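Local coordinates for protein peptide ABC transporter permease (Staphylococcus hominis, PDB 6HZP) that probably carries small peptides and peptide-like prodrugs across the cell membrane together with protons, and binds 5-aminolevulinic acid in a central pocket among its helices, at residues 23-28 / 155-160; 96-101 / 119-124; 131-136 / 149-154; 161-166 / 339-344; 334-339 / 401-406. All coordinates share one frame; numbering follows the deposited sequence.

Interaction 1: residues 23-28 / 155-160; sequences FVEFWE and YMSVNL. With FVT (5-azanyl-4-oxidanylidene-pentanoic acid), chain B.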
# COMPACT_ATOMS: atom_id res chain seq x y z
N PHE A 23 -4.34 -1.78 18.56
CA PHE A 23 -4.24 -0.37 18.97
C PHE A 23 -3.05 0.34 18.30
O PHE A 23 -3.20 1.47 17.83
CB PHE A 23 -4.12 -0.29 20.50
CG PHE A 23 -4.38 1.07 21.11
CD1 PHE A 23 -3.35 1.98 21.29
CD2 PHE A 23 -5.63 1.39 21.61
CE1 PHE A 23 -3.57 3.20 21.93
CE2 PHE A 23 -5.86 2.62 22.23
CZ PHE A 23 -4.83 3.51 22.39
N VAL A 24 -1.89 -0.32 18.23
CA VAL A 24 -0.67 0.23 17.61
C VAL A 24 -0.87 0.40 16.09
O VAL A 24 -0.55 1.47 15.55
CB VAL A 24 0.55 -0.69 17.91
CG1 VAL A 24 1.79 -0.27 17.13
CG2 VAL A 24 0.85 -0.73 19.41
N GLU A 25 -1.35 -0.65 15.40
CA GLU A 25 -1.58 -0.61 13.95
C GLU A 25 -2.70 0.38 13.57
O GLU A 25 -2.60 1.02 12.52
CB GLU A 25 -1.83 -2.02 13.38
CG GLU A 25 -1.86 -2.11 11.85
CD GLU A 25 -0.59 -1.74 11.09
OE1 GLU A 25 -0.65 -1.71 9.84
OE2 GLU A 25 0.46 -1.49 11.72
N PHE A 26 -3.74 0.54 14.42
CA PHE A 26 -4.80 1.53 14.18
C PHE A 26 -4.18 2.94 14.13
O PHE A 26 -4.42 3.68 13.18
CB PHE A 26 -5.86 1.51 15.30
CG PHE A 26 -6.81 2.68 15.20
CD1 PHE A 26 -7.83 2.69 14.26
CD2 PHE A 26 -6.60 3.83 15.95
CE1 PHE A 26 -8.68 3.80 14.14
CE2 PHE A 26 -7.43 4.95 15.80
CZ PHE A 26 -8.45 4.93 14.89
N TRP A 27 -3.43 3.31 15.19
CA TRP A 27 -2.83 4.64 15.32
C TRP A 27 -1.74 4.90 14.28
O TRP A 27 -1.62 6.03 13.80
CB TRP A 27 -2.34 4.89 16.77
CG TRP A 27 -3.47 5.24 17.71
CD1 TRP A 27 -3.99 4.45 18.70
CD2 TRP A 27 -4.37 6.36 17.59
NE1 TRP A 27 -5.12 5.03 19.23
CE2 TRP A 27 -5.37 6.21 18.57
CE3 TRP A 27 -4.39 7.50 16.77
CZ2 TRP A 27 -6.39 7.16 18.76
CZ3 TRP A 27 -5.40 8.44 16.95
CH2 TRP A 27 -6.38 8.27 17.94
N GLU A 28 -0.99 3.87 13.88
CA GLU A 28 0.03 4.04 12.85
C GLU A 28 -0.61 4.21 11.46
O GLU A 28 -0.12 5.02 10.66
CB GLU A 28 1.01 2.86 12.87
CG GLU A 28 2.16 3.00 11.88
CD GLU A 28 1.89 2.53 10.47
OE1 GLU A 28 1.14 1.53 10.30
OE2 GLU A 28 2.42 3.16 9.53
N TYR A 155 -6.52 -6.61 10.38
CA TYR A 155 -6.69 -5.73 9.22
C TYR A 155 -7.94 -4.83 9.31
O TYR A 155 -8.09 -3.94 8.47
CB TYR A 155 -6.65 -6.54 7.92
CG TYR A 155 -5.32 -7.25 7.73
CD1 TYR A 155 -4.12 -6.55 7.79
CD2 TYR A 155 -5.26 -8.61 7.45
CE1 TYR A 155 -2.89 -7.19 7.63
CE2 TYR A 155 -4.04 -9.26 7.26
CZ TYR A 155 -2.85 -8.54 7.34
OH TYR A 155 -1.64 -9.17 7.15
N MET A 156 -8.79 -4.99 10.34
CA MET A 156 -9.90 -4.06 10.60
C MET A 156 -9.28 -2.76 11.11
O MET A 156 -9.74 -1.70 10.72
CB MET A 156 -10.87 -4.59 11.67
CG MET A 156 -12.10 -5.21 11.12
SD MET A 156 -13.05 -6.05 12.41
CE MET A 156 -13.23 -4.71 13.60
N SER A 157 -8.25 -2.84 11.98
CA SER A 157 -7.56 -1.66 12.51
C SER A 157 -6.96 -0.81 11.39
O SER A 157 -6.99 0.42 11.46
CB SER A 157 -6.47 -2.06 13.51
OG SER A 157 -5.33 -2.63 12.90
N VAL A 158 -6.47 -1.47 10.32
CA VAL A 158 -5.89 -0.82 9.14
C VAL A 158 -6.99 0.00 8.44
O VAL A 158 -6.78 1.18 8.17
CB VAL A 158 -5.24 -1.86 8.18
CG1 VAL A 158 -4.78 -1.19 6.89
CG2 VAL A 158 -4.08 -2.59 8.85
N ASN A 159 -8.15 -0.61 8.15
CA ASN A 159 -9.25 0.08 7.48
C ASN A 159 -9.96 1.10 8.37
O ASN A 159 -10.46 2.08 7.84
CB ASN A 159 -10.24 -0.91 6.87
CG ASN A 159 -9.63 -1.69 5.73
OD1 ASN A 159 -9.15 -1.11 4.75
ND2 ASN A 159 -9.60 -3.02 5.84
N LEU A 160 -9.97 0.89 9.71
CA LEU A 160 -10.58 1.85 10.63
C LEU A 160 -9.79 3.17 10.70
O LEU A 160 -10.40 4.23 10.70
CB LEU A 160 -10.76 1.26 12.04
CG LEU A 160 -11.92 0.28 12.20
CD1 LEU A 160 -11.74 -0.58 13.43
CD2 LEU A 160 -13.26 1.01 12.24
C1 FVT B . -6.61 2.73 0.98
C3 FVT B . -7.02 0.48 1.98
O2 FVT B . -7.29 -0.32 1.10
C4 FVT B . -6.21 0.07 3.20
N FVT B . -6.26 -1.35 3.51
C FVT B . -7.48 1.91 1.90
C2 FVT B . -7.31 3.92 0.38
O FVT B . -7.61 3.99 -0.80
O1 FVT B . -7.56 4.87 1.24
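Phe26 and Ser157 meet where helix 16-44 and helix 147-174 run side by side, their local axes only 25° from parallel. On the buried side the fit is tight: the small serine lets the backbones close in until Phe26 CA rests 3.7 Å from Ser157 O. Ser157 OG lies 3.6 Å from Glu25 CB, while its hydrogen bond goes back to Phe154 O. The Glu25 side chain runs alongside that of Val158, OE1 standing 3.7 Å from Val158 CG2, and its carboxylate keeps a long, weak ion pair with Arg29. The other flank is more open. With CG anti to the backbone nitrogen (chi1 170°), the partly exposed Phe26 ring is laid along the neighbouring helix, and its CE1 comes 3.9 Å from Leu160 CB as the two side chains cross at about a right angle. Val158 serves both helix and ligand, its CG1 lying 3.7 Å from the ligand amino N. The hydrogen bond to that nitrogen comes from Asn159 OD1, at 3.2 Å, so van der Waals closeness joins the helices while a polar amide recognises the ligand.

Interaction 2: residues 96-101 / 119-124; sequences VLIIIG and FFIIIG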
# COMPACT_ATOMS: atom_id res chain seq x y z
N VAL A 96 9.69 4.46 15.69
CA VAL A 96 10.40 5.69 16.08
C VAL A 96 10.76 6.53 14.83
O VAL A 96 10.63 7.76 14.87
CB VAL A 96 11.66 5.39 16.95
CG1 VAL A 96 12.55 6.62 17.11
CG2 VAL A 96 11.25 4.86 18.32
N LEU A 97 11.21 5.86 13.74
CA LEU A 97 11.55 6.55 12.49
C LEU A 97 10.30 7.15 11.86
O LEU A 97 10.37 8.28 11.37
CB LEU A 97 12.25 5.60 11.51
CG LEU A 97 13.62 5.07 11.94
CD1 LEU A 97 14.05 3.92 11.07
CD2 LEU A 97 14.69 6.13 11.87
N ILE A 98 9.14 6.45 11.91
CA ILE A 98 7.88 6.99 11.37
C ILE A 98 7.50 8.26 12.14
O ILE A 98 7.08 9.22 11.50
CB ILE A 98 6.73 5.93 11.34
CG1 ILE A 98 7.06 4.78 10.36
CG2 ILE A 98 5.40 6.58 10.96
CD1 ILE A 98 6.37 3.47 10.67
N ILE A 99 7.70 8.30 13.48
CA ILE A 99 7.39 9.50 14.28
C ILE A 99 8.23 10.69 13.81
O ILE A 99 7.68 11.79 13.69
CB ILE A 99 7.54 9.26 15.82
CG1 ILE A 99 6.50 8.27 16.31
CG2 ILE A 99 7.40 10.58 16.59
CD1 ILE A 99 6.85 7.55 17.52
N ILE A 100 9.54 10.48 13.54
CA ILE A 100 10.47 11.53 13.10
C ILE A 100 10.02 12.11 11.77
O ILE A 100 10.01 13.33 11.62
CB ILE A 100 11.95 11.01 13.05
CG1 ILE A 100 12.47 10.68 14.47
CG2 ILE A 100 12.88 12.03 12.37
CD1 ILE A 100 13.66 9.76 14.50
N GLY A 101 9.64 11.24 10.84
CA GLY A 101 9.15 11.65 9.53
C GLY A 101 7.89 12.50 9.57
O GLY A 101 7.75 13.40 8.74
N PHE A 119 11.83 10.10 3.45
CA PHE A 119 12.99 9.27 3.76
C PHE A 119 12.78 8.46 5.06
O PHE A 119 13.02 7.25 5.06
CB PHE A 119 14.27 10.13 3.85
CG PHE A 119 15.49 9.42 4.40
CD1 PHE A 119 16.30 8.65 3.57
CD2 PHE A 119 15.81 9.51 5.74
CE1 PHE A 119 17.41 7.98 4.09
CE2 PHE A 119 16.93 8.84 6.26
CZ PHE A 119 17.72 8.08 5.42
N PHE A 120 12.33 9.13 6.13
CA PHE A 120 12.11 8.48 7.42
C PHE A 120 10.91 7.55 7.43
O PHE A 120 10.98 6.48 8.05
CB PHE A 120 12.02 9.52 8.56
CG PHE A 120 13.36 10.08 8.98
CD1 PHE A 120 14.31 9.26 9.59
CD2 PHE A 120 13.68 11.41 8.77
CE1 PHE A 120 15.56 9.77 9.96
CE2 PHE A 120 14.92 11.92 9.16
CZ PHE A 120 15.86 11.09 9.75
N ILE A 121 9.83 7.91 6.74
CA ILE A 121 8.63 7.06 6.69
C ILE A 121 8.87 5.85 5.76
O ILE A 121 8.35 4.78 6.07
CB ILE A 121 7.35 7.89 6.36
CG1 ILE A 121 7.09 8.90 7.51
CG2 ILE A 121 6.12 6.98 6.17
CD1 ILE A 121 6.06 9.93 7.28
N ILE A 122 9.67 5.98 4.68
CA ILE A 122 9.97 4.84 3.79
C ILE A 122 10.73 3.75 4.59
O ILE A 122 10.35 2.58 4.55
CB ILE A 122 10.76 5.28 2.51
CG1 ILE A 122 9.82 5.98 1.50
CG2 ILE A 122 11.45 4.08 1.82
CD1 ILE A 122 10.56 6.93 0.50
N ILE A 123 11.81 4.14 5.28
CA ILE A 123 12.66 3.22 6.04
C ILE A 123 11.91 2.64 7.24
O ILE A 123 12.00 1.44 7.49
CB ILE A 123 14.00 3.90 6.44
CG1 ILE A 123 14.84 4.19 5.16
CG2 ILE A 123 14.83 3.00 7.39
CD1 ILE A 123 15.88 5.22 5.32
N GLY A 124 11.19 3.49 7.97
CA GLY A 124 10.43 3.09 9.14
C GLY A 124 9.29 2.13 8.81
O GLY A 124 9.09 1.15 9.53
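Two torsions bring Phe120 and Ile100 together: chi1 of -77° sets the Phe120 ring beside its backbone nitrogen, and chi1 of -67° in Ile100 leaves the CG2 branch trans to its own. That methyl then sits over the ring, 3.8 Å from CG2 of Ile100 to the Phe120 centroid, in a clear CH-pi contact, while Phe119 covers the opposite face. Leu97 comes from another direction, its CD2 near the ring plane at the edge, 3.9 Å from Phe120 CD1. The helices run nearly antiparallel, their axes 7.4 Å apart, and a glycine on each side permits this closeness. Gly101 CA lies 3.7 Å from Phe120 CB, and at the other end Leu97 CB packs 3.9 Å from Gly124 CA. Ile98 adds its CD1, 3.7 Å from Gly124 C. Between the two segments the contacts are apolar; just beyond, Ser117 OG is hydrogen-bonded to Gly101 O. Helix 178-204 meets the pair through Met189, which touches Ile98 and Ile99, while helix 56-72 presents Tyr66 to Ile121 and Ile122.

Interaction 3: residues 131-136 / 149-154; sequences NISNIV and AGFVIF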
# COMPACT_ATOMS: atom_id res chain seq x y z
N ASN A 131 6.87 -6.78 9.82
CA ASN A 131 7.27 -7.39 11.09
C ASN A 131 6.21 -7.30 12.17
O ASN A 131 6.14 -8.23 12.99
CB ASN A 131 8.60 -6.80 11.53
CG ASN A 131 9.68 -7.12 10.52
OD1 ASN A 131 9.81 -8.27 10.07
ND2 ASN A 131 10.46 -6.14 10.09
N ILE A 132 5.35 -6.26 12.18
CA ILE A 132 4.22 -6.19 13.12
C ILE A 132 3.23 -7.33 12.77
O ILE A 132 2.73 -8.00 13.66
CB ILE A 132 3.55 -4.78 13.20
CG1 ILE A 132 2.51 -4.75 14.33
CG2 ILE A 132 2.89 -4.35 11.86
CD1 ILE A 132 2.22 -3.39 14.88
N SER A 133 3.02 -7.56 11.46
CA SER A 133 2.16 -8.61 10.90
C SER A 133 2.71 -10.01 11.22
O SER A 133 1.93 -10.95 11.46
CB SER A 133 2.05 -8.42 9.39
OG SER A 133 1.08 -9.28 8.79
N ASN A 134 4.05 -10.16 11.22
CA ASN A 134 4.72 -11.41 11.54
C ASN A 134 4.46 -11.78 13.02
O ASN A 134 4.19 -12.95 13.31
CB ASN A 134 6.22 -11.30 11.28
CG ASN A 134 6.95 -12.61 11.34
OD1 ASN A 134 7.23 -13.15 12.42
ND2 ASN A 134 7.29 -13.18 10.20
N ILE A 135 4.56 -10.78 13.94
CA ILE A 135 4.33 -10.98 15.38
C ILE A 135 2.89 -11.47 15.62
O ILE A 135 2.70 -12.36 16.44
CB ILE A 135 4.66 -9.71 16.23
CG1 ILE A 135 6.18 -9.41 16.21
CG2 ILE A 135 4.20 -9.86 17.69
CD1 ILE A 135 6.56 -8.00 16.58
N VAL A 136 1.89 -10.91 14.89
CA VAL A 136 0.48 -11.31 15.02
C VAL A 136 0.30 -12.82 14.75
O VAL A 136 -0.40 -13.48 15.50
CB VAL A 136 -0.46 -10.44 14.12
CG1 VAL A 136 -1.86 -11.05 14.01
CG2 VAL A 136 -0.53 -9.00 14.62
N ALA A 149 -9.00 -15.74 11.62
CA ALA A 149 -9.89 -14.74 12.23
C ALA A 149 -9.09 -13.61 12.93
O ALA A 149 -9.53 -12.47 12.91
CB ALA A 149 -10.84 -15.41 13.20
N GLY A 150 -7.91 -13.94 13.48
CA GLY A 150 -7.02 -12.99 14.14
C GLY A 150 -6.52 -11.91 13.20
O GLY A 150 -6.52 -10.72 13.55
N PHE A 151 -6.13 -12.31 11.97
CA PHE A 151 -5.72 -11.36 10.93
C PHE A 151 -6.92 -10.56 10.40
O PHE A 151 -6.75 -9.38 10.07
CB PHE A 151 -4.97 -12.06 9.78
CG PHE A 151 -3.52 -12.36 10.11
CD1 PHE A 151 -2.58 -11.34 10.13
CD2 PHE A 151 -3.10 -13.66 10.38
CE1 PHE A 151 -1.24 -11.62 10.42
CE2 PHE A 151 -1.77 -13.93 10.66
CZ PHE A 151 -0.84 -12.92 10.68
N VAL A 152 -8.13 -11.15 10.34
CA VAL A 152 -9.34 -10.43 9.92
C VAL A 152 -9.55 -9.27 10.92
O VAL A 152 -9.80 -8.14 10.50
CB VAL A 152 -10.58 -11.36 9.78
CG1 VAL A 152 -11.88 -10.55 9.71
CG2 VAL A 152 -10.44 -12.27 8.56
N ILE A 153 -9.36 -9.53 12.23
CA ILE A 153 -9.44 -8.49 13.27
C ILE A 153 -8.25 -7.52 13.10
O ILE A 153 -8.44 -6.30 13.17
CB ILE A 153 -9.50 -9.12 14.70
CG1 ILE A 153 -10.85 -9.88 14.90
CG2 ILE A 153 -9.29 -8.06 15.80
CD1 ILE A 153 -10.88 -10.87 16.08
N PHE A 154 -7.03 -8.03 12.88
CA PHE A 154 -5.86 -7.16 12.71
C PHE A 154 -6.03 -6.16 11.55
O PHE A 154 -5.72 -4.98 11.72
CB PHE A 154 -4.59 -8.00 12.52
CG PHE A 154 -3.32 -7.19 12.44
CD1 PHE A 154 -2.94 -6.36 13.49
CD2 PHE A 154 -2.54 -7.19 11.29
CE1 PHE A 154 -1.78 -5.58 13.40
CE2 PHE A 154 -1.40 -6.40 11.20
CZ PHE A 154 -1.02 -5.61 12.26
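Val136 reaches between Phe151 and Phe154, and its CB and two methyls show how one branched side chain can serve two rings. CB already lies 4.0 Å from Phe151 CE1. With chi1 at 168°, CG1 falls anti to the backbone nitrogen and CG2 anti to the carbonyl carbon, each over a different phenyl face. CG1 stands 4.0 Å from the Phe151 centroid, 21° off the ring normal. CG2 lies over one face of the Phe154 ring, 3.8 Å from its centroid and displaced somewhat to the rim. Both are CH-pi contacts. The rings have further partners at their edges: Ser133 O lies in the Phe151 plane, 3.4 Å from CE1, and Ile132 CG2 approaches Phe154 CZ at 4.1 Å. Ser133 OG also shares a weak hydrogen bond with Tyr155 OH. The large aromatic groups span a wide gap, the local axes being 11.1 Å apart and 143° from parallel. Interlocking of this kind closes the splayed, antiparallel pair formed by the consecutive helices 110-138 and 147-174 in this major facilitator fold.

Interaction 4: residues 161-166 / 339-344; sequences GALISP and NPLFIL. With FVT (5-azanyl-4-oxidanylidene-pentanoic acid), chain B.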
# COMPACT_ATOMS: atom_id res chain seq x y z
N GLY A 161 -8.46 3.08 10.74
CA GLY A 161 -7.59 4.25 10.74
C GLY A 161 -7.64 4.99 9.41
O GLY A 161 -7.69 6.23 9.39
N ALA A 162 -7.66 4.24 8.29
CA ALA A 162 -7.77 4.76 6.93
C ALA A 162 -9.10 5.51 6.68
O ALA A 162 -9.14 6.42 5.87
CB ALA A 162 -7.65 3.61 5.93
N LEU A 163 -10.18 5.09 7.36
CA LEU A 163 -11.52 5.67 7.26
C LEU A 163 -11.64 6.95 8.08
O LEU A 163 -12.17 7.95 7.58
CB LEU A 163 -12.57 4.64 7.76
CG LEU A 163 -14.03 5.12 7.93
CD1 LEU A 163 -14.54 5.78 6.65
CD2 LEU A 163 -14.95 3.97 8.33
N ILE A 164 -11.16 6.93 9.34
CA ILE A 164 -11.33 8.04 10.29
C ILE A 164 -10.36 9.22 10.06
O ILE A 164 -10.79 10.36 10.24
CB ILE A 164 -11.25 7.49 11.76
CG1 ILE A 164 -12.37 6.43 12.00
CG2 ILE A 164 -11.41 8.62 12.79
CD1 ILE A 164 -12.18 5.57 13.21
N SER A 165 -9.09 8.98 9.72
CA SER A 165 -8.12 10.08 9.57
C SER A 165 -8.44 11.12 8.46
O SER A 165 -8.28 12.30 8.74
CB SER A 165 -6.70 9.55 9.41
OG SER A 165 -6.55 8.70 8.28
N PRO A 166 -8.92 10.77 7.24
CA PRO A 166 -9.28 11.82 6.27
C PRO A 166 -10.48 12.67 6.72
O PRO A 166 -10.53 13.85 6.40
CB PRO A 166 -9.58 11.03 4.98
CG PRO A 166 -9.04 9.65 5.23
CD PRO A 166 -9.21 9.44 6.69
N ASN A 339 -12.96 3.96 -0.18
CA ASN A 339 -12.38 2.62 -0.25
C ASN A 339 -12.35 1.88 1.11
O ASN A 339 -12.94 0.81 1.19
CB ASN A 339 -11.01 2.64 -0.92
CG ASN A 339 -10.42 1.27 -1.12
OD1 ASN A 339 -9.83 0.68 -0.21
ND2 ASN A 339 -10.58 0.71 -2.32
N PRO A 340 -11.73 2.41 2.20
CA PRO A 340 -11.76 1.67 3.48
C PRO A 340 -13.17 1.45 4.07
O PRO A 340 -13.38 0.42 4.70
CB PRO A 340 -10.89 2.53 4.40
CG PRO A 340 -10.94 3.90 3.82
CD PRO A 340 -10.98 3.67 2.33
N LEU A 341 -14.12 2.39 3.85
CA LEU A 341 -15.50 2.24 4.34
C LEU A 341 -16.19 1.03 3.70
O LEU A 341 -16.74 0.21 4.42
CB LEU A 341 -16.32 3.51 4.05
CG LEU A 341 -17.82 3.48 4.41
CD1 LEU A 341 -18.03 3.16 5.88
CD2 LEU A 341 -18.47 4.79 4.04
N PHE A 342 -16.15 0.92 2.37
CA PHE A 342 -16.79 -0.19 1.65
C PHE A 342 -16.12 -1.53 1.96
O PHE A 342 -16.80 -2.55 1.98
CB PHE A 342 -16.84 0.08 0.13
CG PHE A 342 -18.01 0.95 -0.29
CD1 PHE A 342 -18.15 2.24 0.19
CD2 PHE A 342 -18.98 0.45 -1.15
CE1 PHE A 342 -19.25 3.02 -0.17
CE2 PHE A 342 -20.08 1.23 -1.51
CZ PHE A 342 -20.21 2.51 -1.02
N ILE A 343 -14.80 -1.54 2.28
CA ILE A 343 -14.12 -2.77 2.69
C ILE A 343 -14.69 -3.20 4.06
O ILE A 343 -15.04 -4.36 4.21
CB ILE A 343 -12.56 -2.63 2.69
CG1 ILE A 343 -12.06 -2.51 1.23
CG2 ILE A 343 -11.89 -3.84 3.39
CD1 ILE A 343 -10.66 -2.09 1.08
N LEU A 344 -14.83 -2.27 5.02
CA LEU A 344 -15.40 -2.57 6.34
C LEU A 344 -16.83 -3.12 6.26
O LEU A 344 -17.16 -4.08 6.96
CB LEU A 344 -15.38 -1.33 7.25
CG LEU A 344 -14.01 -0.91 7.76
CD1 LEU A 344 -14.02 0.54 8.19
CD2 LEU A 344 -13.53 -1.81 8.90
C1 FVT B . -6.61 2.73 0.98
C3 FVT B . -7.02 0.48 1.98
O2 FVT B . -7.29 -0.32 1.10
C4 FVT B . -6.21 0.07 3.20
N FVT B . -6.26 -1.35 3.51
C FVT B . -7.48 1.91 1.90
C2 FVT B . -7.31 3.92 0.38
O FVT B . -7.61 3.99 -0.80
O1 FVT B . -7.56 4.87 1.24
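Leu163 and Pro340 bring their CA atoms within 5.5 Å where helix 147-174 crosses helix 335-355 at 139°, the local axes 8.5 Å apart. The crossing borders the central binding pocket of this major facilitator superfamily protein, and it joins segments more than 170 residues apart in sequence. Each segment contains a proline whose nitrogen makes no bond to the preceding turn, so both helices are kinked here, at Pro166 and at Pro340.

Pro340 packs through its pyrrolidine ring: CB touches Ala162 CB at 3.7 Å, while CG rests against the backbone at Ala162 O. Leu163 follows Ala162 along the same ring and carries the contact on to the next turn. Its CG is trans to the backbone nitrogen (chi1 172°), which directs the two methyls at Leu341 and Leu344. CD1 meets Leu341 CB at 3.9 Å, and CD2 meets both Leu344 CD1 and Leu341 CD1.

The same turn of helix 335-355 faces the ligand. Ile343 CD1 lies near the ketone O2, and Pro340 CD is 3.8 Å from the carboxylate O1. Asn339 OD1 comes 3.0 Å from O2, a close approach of two oxygens. One proline thereby serves both helix packing and pocket wall. Ser337 OG, one turn earlier, is hydrogen-bonded to Leu163 O and ties the kinked helices by a polar link as well. The closest apolar touch is between Leu163 CD2 and Leu344 CD1, 3.6 Å apart.

Interaction 5: residues 334-339 / 401-406; sequences LFQSIN and LSYVIC. With FVT (5-azanyl-4-oxidanylidene-pentanoic acid), chain B.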
# COMPACT_ATOMS: atom_id res chain seq x y z
N LEU A 334 -11.99 13.39 1.87
CA LEU A 334 -12.97 12.31 2.08
C LEU A 334 -13.07 11.33 0.91
O LEU A 334 -13.64 10.26 1.10
CB LEU A 334 -14.35 12.84 2.48
CG LEU A 334 -14.52 13.14 3.97
CD1 LEU A 334 -13.70 14.34 4.39
CD2 LEU A 334 -15.98 13.35 4.31
N PHE A 335 -12.50 11.65 -0.27
CA PHE A 335 -12.42 10.69 -1.39
C PHE A 335 -11.61 9.44 -0.96
O PHE A 335 -11.86 8.35 -1.47
CB PHE A 335 -11.73 11.32 -2.62
CG PHE A 335 -12.56 12.24 -3.48
CD1 PHE A 335 -13.74 11.79 -4.06
CD2 PHE A 335 -12.11 13.51 -3.81
CE1 PHE A 335 -14.49 12.64 -4.88
CE2 PHE A 335 -12.86 14.35 -4.64
CZ PHE A 335 -14.04 13.90 -5.18
N GLN A 336 -10.63 9.61 -0.03
CA GLN A 336 -9.78 8.52 0.48
C GLN A 336 -10.49 7.63 1.53
O GLN A 336 -9.91 6.61 1.90
CB GLN A 336 -8.48 9.10 1.09
CG GLN A 336 -7.64 9.99 0.16
CD GLN A 336 -7.54 9.44 -1.25
OE1 GLN A 336 -7.92 10.10 -2.22
NE2 GLN A 336 -7.03 8.22 -1.38
N SER A 337 -11.70 8.01 2.01
CA SER A 337 -12.47 7.25 2.99
C SER A 337 -13.47 6.28 2.34
O SER A 337 -13.94 5.36 3.03
CB SER A 337 -13.23 8.19 3.92
OG SER A 337 -12.33 8.91 4.76
N ILE A 338 -13.77 6.44 1.03
CA ILE A 338 -14.72 5.58 0.31
C ILE A 338 -14.21 4.16 0.29
O ILE A 338 -14.94 3.25 0.70
CB ILE A 338 -15.01 6.10 -1.14
CG1 ILE A 338 -15.69 7.49 -1.14
CG2 ILE A 338 -15.86 5.09 -1.92
CD1 ILE A 338 -15.42 8.30 -2.38
N ASN A 339 -12.96 3.96 -0.18
CA ASN A 339 -12.38 2.62 -0.25
C ASN A 339 -12.35 1.88 1.11
O ASN A 339 -12.94 0.81 1.19
CB ASN A 339 -11.01 2.64 -0.92
CG ASN A 339 -10.42 1.27 -1.12
OD1 ASN A 339 -9.83 0.68 -0.21
ND2 ASN A 339 -10.58 0.71 -2.32
N LEU A 401 -19.06 7.20 -7.56
CA LEU A 401 -19.43 5.96 -8.26
C LEU A 401 -18.19 5.28 -8.88
O LEU A 401 -18.11 4.06 -8.89
CB LEU A 401 -20.49 6.24 -9.35
CG LEU A 401 -20.90 5.07 -10.26
CD1 LEU A 401 -21.42 3.89 -9.45
CD2 LEU A 401 -21.95 5.50 -11.25
N SER A 402 -17.22 6.07 -9.36
CA SER A 402 -15.98 5.52 -9.91
C SER A 402 -15.18 4.81 -8.78
O SER A 402 -14.80 3.66 -8.96
CB SER A 402 -15.15 6.63 -10.57
OG SER A 402 -14.13 6.11 -11.40
N TYR A 403 -15.00 5.46 -7.61
CA TYR A 403 -14.32 4.85 -6.45
C TYR A 403 -15.06 3.59 -5.96
O TYR A 403 -14.42 2.65 -5.51
CB TYR A 403 -14.24 5.82 -5.25
CG TYR A 403 -13.13 6.85 -5.34
CD1 TYR A 403 -11.84 6.55 -4.91
CD2 TYR A 403 -13.39 8.16 -5.73
CE1 TYR A 403 -10.82 7.50 -4.94
CE2 TYR A 403 -12.39 9.12 -5.77
CZ TYR A 403 -11.09 8.78 -5.41
OH TYR A 403 -10.13 9.75 -5.48
N VAL A 404 -16.40 3.62 -5.97
CA VAL A 404 -17.22 2.50 -5.50
C VAL A 404 -17.08 1.27 -6.44
O VAL A 404 -16.98 0.14 -5.94
CB VAL A 404 -18.69 2.92 -5.25
CG1 VAL A 404 -19.60 1.71 -5.06
CG2 VAL A 404 -18.78 3.85 -4.05
N ILE A 405 -17.04 1.48 -7.77
CA ILE A 405 -16.87 0.38 -8.72
C ILE A 405 -15.46 -0.22 -8.55
O ILE A 405 -15.30 -1.43 -8.67
CB ILE A 405 -17.17 0.81 -10.19
CG1 ILE A 405 -18.65 1.23 -10.36
CG2 ILE A 405 -16.85 -0.33 -11.17
CD1 ILE A 405 -18.90 2.20 -11.55
N CYS A 406 -14.45 0.61 -8.23
CA CYS A 406 -13.09 0.10 -8.05
C CYS A 406 -12.92 -0.68 -6.75
O CYS A 406 -12.21 -1.68 -6.76
CB CYS A 406 -12.05 1.21 -8.19
SG CYS A 406 -10.39 0.60 -8.60
C1 FVT B . -6.61 2.73 0.98
C3 FVT B . -7.02 0.48 1.98
O2 FVT B . -7.29 -0.32 1.10
C4 FVT B . -6.21 0.07 3.20
N FVT B . -6.26 -1.35 3.51
C FVT B . -7.48 1.91 1.90
C2 FVT B . -7.31 3.92 0.38
O FVT B . -7.61 3.99 -0.80
O1 FVT B . -7.56 4.87 1.24
O HOH W 1 -11.55 2.55 -4.56
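At the edge of the substrate pocket, Phe335 and Tyr403 link helix 335-355 to helix 397-423 within the major facilitator fold. The two rings are near parallel, planes at 19°, but slid so far apart that they barely overlap, with centroids 5.5 Å from each other; their nearest atoms are Phe335 CD1 and Tyr403 CE2, 3.4 Å apart. A chi1 of -80° lays the tyrosine ring against the other helix, with Phe335 O above one face, offset to the rim and 3.7 Å from CE1 of Tyr403. The phenol OH reaches past this contact to a hydrogen bond with Gly305 O, which holds the far end of the ring. Ile338 CG2 fills the next position, 3.8 Å from both Tyr403 CB and Val404 CG2. The helices, 27° from parallel, are also joined by water. Asn339 ND2, which Glu410 OE1 holds as well, donates to this water at 3.1 Å, and the water in turn donates to Tyr403 O at 3.0 Å.

Helix 147-174 runs through three of these contacts, giving first interaction 3, then interaction 1, then interaction 4 along its length. Interactions 4 and 5 share helix 335-355 and Asn339, with centres about 10 Å apart, and their segments alternate along the chain. Interactions 2 and 3 are both nested inside the loop closed by interaction 1; they share helix 110-138, though their centres are about 22 Å apart. Interactions 1, 4 and 5 all reach the bound 5-aminolevulinic acid, so neighbouring residues of the same helices pack together and line the pocket. Interaction 2, about 28 Å from interaction 5 between centres, is plain helix packing away from the ligand.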